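Local structure of PcyX_EBK42635 (Marine metagenome, 5OWG) at residues R59-D63 against F226-L231. The protein probably catalyses the ferredoxin-dependent four-electron reduction of biliverdin to phycoerythrobilin, as a bilin reductase of oceanic phage type. Residues are numbered along the deposited sequence; the frame is centred on the assembly and turned at random.
Sequences RAHLD and FCSDNL
R59-D63 is an extended piece of the central strand 57-67, hydrogen-bonded along its backbone to strands 47-53 and 73-82. F226-L231 is the last turn of helix 220-229 and its exit: N230 N still bonds to F226 O (3.1 Å), but N230 itself leaves helical phi/psi at -134/23. The two backbones stay apart, 8.0 Å at their nearest CA pair, H61 and L231, so strand side chains span the gap, to the carbonyls of N230 and L231 and to the F226 ring. Strand alternation sends R59, H61 and D63 toward the helix end, while A60 and L62 are out of its reach. R59, with chi1 to chi3 all t, stretches out so that NH1 donates to L231 O at 3.0 Å; its NE forms a salt bridge with E34. H61, also chi1 t, brings CE1 to 3.2 Å from N230 O and 3.7 Å from F226 CZ. Its ring and that of F226 meet rim to rim, centroids 5.9 Å apart and planes at 56°, and H61 NE2 is hydrogen-bonded to N49 OD1. F226 CZ also lies 3.8 Å from D63 OD2. The N230 amide is hydrogen-bonded outside the pair, OD1 to R39 and ND2 to P35 O and E34, and F226 packs on W47 and F40. The buried contact thus seats the C-terminal end of a helix on one face of the antiparallel sheet, consistent with the alpha/beta/alpha sandwich of ferredoxin-dependent bilin reductases.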
ATOM      1  N   ARG A  59       0.871   9.851  -1.579  1.00 39.24           N
ATOM      2  CA  ARG A  59      -0.187   8.849  -1.568  1.00 38.28           C
ATOM      3  C   ARG A  59       0.171   7.692  -0.648  1.00 31.81           C
ATOM      4  O   ARG A  59       1.259   7.117  -0.748  1.00 41.10           O
ATOM      5  CB  ARG A  59      -0.461   8.333  -2.984  1.00 31.38           C
ATOM      6  CG  ARG A  59      -1.652   7.396  -3.065  1.00 40.74           C
ATOM      7  CD  ARG A  59      -2.025   7.085  -4.505  1.00 32.95           C
ATOM      8  NE  ARG A  59      -3.286   6.348  -4.598  1.00 37.89           N
ATOM      9  CZ  ARG A  59      -3.390   5.022  -4.634  1.00 29.88           C
ATOM     10  NH1 ARG A  59      -2.306   4.255  -4.588  1.00 35.97           N
ATOM     11  NH2 ARG A  59      -4.586   4.457  -4.719  1.00 51.76           N
ATOM     12  N   ALA A  60      -0.760   7.365   0.246  1.00 37.69           N
ATOM     13  CA  ALA A  60      -0.686   6.186   1.102  1.00 41.92           C
ATOM     14  C   ALA A  60      -2.035   5.492   1.021  1.00 27.24           C
ATOM     15  O   ALA A  60      -3.057   6.093   1.364  1.00 30.95           O
ATOM     16  CB  ALA A  60      -0.355   6.566   2.547  1.00 36.47           C
ATOM     17  N   HIS A  61      -2.044   4.236   0.578  1.00 31.08           N
ATOM     18  CA  HIS A  61      -3.270   3.562   0.165  1.00 35.85           C
ATOM     19  C   HIS A  61      -3.401   2.243   0.908  1.00 31.57           C
ATOM     20  O   HIS A  61      -2.513   1.389   0.819  1.00 40.00           O
ATOM     21  CB  HIS A  61      -3.265   3.332  -1.350  1.00 37.48           C
ATOM     22  CG  HIS A  61      -4.446   2.568  -1.859  1.00 44.81           C
ATOM     23  ND1 HIS A  61      -4.415   1.855  -3.038  1.00 42.33           N
ATOM     24  CD2 HIS A  61      -5.695   2.413  -1.359  1.00 49.38           C
ATOM     25  CE1 HIS A  61      -5.591   1.288  -3.240  1.00 49.78           C
ATOM     26  NE2 HIS A  61      -6.386   1.611  -2.236  1.00 47.24           N
ATOM     27  N   LEU A  62      -4.509   2.073   1.626  1.00 44.10           N
ATOM     28  CA  LEU A  62      -4.810   0.838   2.341  1.00 50.37           C
ATOM     29  C   LEU A  62      -5.982   0.151   1.657  1.00 47.81           C
ATOM     30  O   LEU A  62      -7.093   0.691   1.628  1.00 50.45           O
ATOM     31  CB  LEU A  62      -5.133   1.111   3.811  1.00 44.85           C
ATOM     32  CG  LEU A  62      -5.491  -0.125   4.645  1.00 39.00           C
ATOM     33  CD1 LEU A  62      -4.274  -1.022   4.834  1.00 39.66           C
ATOM     34  CD2 LEU A  62      -6.083   0.278   5.987  1.00 53.72           C
ATOM     35  N   ASP A  63      -5.731  -1.040   1.117  1.00 51.69           N
ATOM     36  CA  ASP A  63      -6.739  -1.836   0.429  1.00 40.80           C
ATOM     37  C   ASP A  63      -6.937  -3.133   1.200  1.00 41.55           C
ATOM     38  O   ASP A  63      -6.012  -3.948   1.293  1.00 49.60           O
ATOM     39  CB  ASP A  63      -6.312  -2.121  -1.011  1.00 50.54           C
ATOM     40  CG  ASP A  63      -7.142  -3.207  -1.661  1.00 47.81           C
ATOM     41  OD1 ASP A  63      -8.345  -3.312  -1.340  1.00 45.56           O
ATOM     42  OD2 ASP A  63      -6.589  -3.964  -2.484  1.00 50.01           O
ATOM     43  N   PHE A 226     -10.404  -1.035 -10.880  1.00 54.14           N
ATOM     44  CA  PHE A 226      -9.553  -0.731  -9.731  1.00 56.36           C
ATOM     45  C   PHE A 226      -8.072  -0.810 -10.093  1.00 55.98           C
ATOM     46  O   PHE A 226      -7.292   0.090  -9.759  1.00 39.07           O
ATOM     47  CB  PHE A 226      -9.891  -1.696  -8.593  1.00 47.97           C
ATOM     48  CG  PHE A 226      -9.021  -1.547  -7.380  1.00 46.89           C
ATOM     49  CD1 PHE A 226      -9.259  -0.544  -6.457  1.00 44.85           C
ATOM     50  CD2 PHE A 226      -7.981  -2.432  -7.148  1.00 47.30           C
ATOM     51  CE1 PHE A 226      -8.465  -0.415  -5.333  1.00 45.25           C
ATOM     52  CE2 PHE A 226      -7.185  -2.308  -6.026  1.00 47.94           C
ATOM     53  CZ  PHE A 226      -7.427  -1.299  -5.117  1.00 44.25           C
ATOM     54  N   CYS A 227      -7.664  -1.884 -10.774  1.00 49.61           N
ATOM     55  CA  CYS A 227      -6.246  -2.096 -11.051  1.00 41.46           C
ATOM     56  C   CYS A 227      -5.654  -0.991 -11.918  1.00 61.50           C
ATOM     57  O   CYS A 227      -4.451  -0.716 -11.833  1.00 63.87           O
ATOM     58  CB  CYS A 227      -6.043  -3.455 -11.724  1.00 42.17           C
ATOM     59  SG  CYS A 227      -6.261  -4.868 -10.621  1.00 60.77           S
ATOM     60  N   SER A 228      -6.469  -0.349 -12.755  1.00 55.10           N
ATOM     61  CA  SER A 228      -5.955   0.620 -13.716  1.00 58.95           C
ATOM     62  C   SER A 228      -6.013   2.059 -13.219  1.00 44.18           C
ATOM     63  O   SER A 228      -5.185   2.878 -13.631  1.00 50.18           O
ATOM     64  CB  SER A 228      -6.737   0.517 -15.030  1.00 56.96           C
ATOM     65  OG  SER A 228      -8.102   0.841 -14.840  1.00 59.84           O
ATOM     66  N   ASP A 229      -6.966   2.393 -12.344  1.00 43.70           N
ATOM     67  CA  ASP A 229      -7.239   3.780 -11.994  1.00 46.25           C
ATOM     68  C   ASP A 229      -6.993   4.130 -10.533  1.00 45.33           C
ATOM     69  O   ASP A 229      -6.709   5.296 -10.244  1.00 38.11           O
ATOM     70  CB  ASP A 229      -8.697   4.133 -12.327  1.00 45.94           C
ATOM     71  CG  ASP A 229      -9.022   3.939 -13.790  1.00 60.59           C
ATOM     72  OD1 ASP A 229      -8.104   3.610 -14.570  1.00 59.70           O
ATOM     73  OD2 ASP A 229     -10.199   4.115 -14.160  1.00 48.93           O
ATOM     74  N   ASN A 230      -7.091   3.169  -9.611  1.00 44.07           N
ATOM     75  CA  ASN A 230      -7.066   3.491  -8.189  1.00 40.88           C
ATOM     76  C   ASN A 230      -6.149   2.567  -7.398  1.00 36.32           C
ATOM     77  O   ASN A 230      -6.333   2.417  -6.184  1.00 47.11           O
ATOM     78  CB  ASN A 230      -8.483   3.428  -7.607  1.00 36.55           C
ATOM     79  CG  ASN A 230      -9.348   4.583  -8.060  1.00 54.92           C
ATOM     80  OD1 ASN A 230     -10.117   4.460  -9.014  1.00 45.11           O
ATOM     81  ND2 ASN A 230      -9.225   5.719  -7.379  1.00 40.66           N
ATOM     82  N   LEU A 231      -5.170   1.945  -8.051  1.00 40.46           N
ATOM     83  CA  LEU A 231      -4.238   1.046  -7.382  1.00 51.89           C
ATOM     84  C   LEU A 231      -2.825   1.611  -7.383  1.00 42.96           C
ATOM     85  O   LEU A 231      -2.264   1.858  -6.311  1.00 56.32           O
ATOM     86  CB  LEU A 231      -4.286  -0.331  -8.054  1.00 48.52           C
ATOM     87  CG  LEU A 231      -3.186  -1.305  -7.630  1.00 54.39           C
ATOM     88  CD1 LEU A 231      -3.095  -1.410  -6.113  1.00 47.03           C
ATOM     89  CD2 LEU A 231      -3.401  -2.674  -8.252  1.00 66.86           C
TER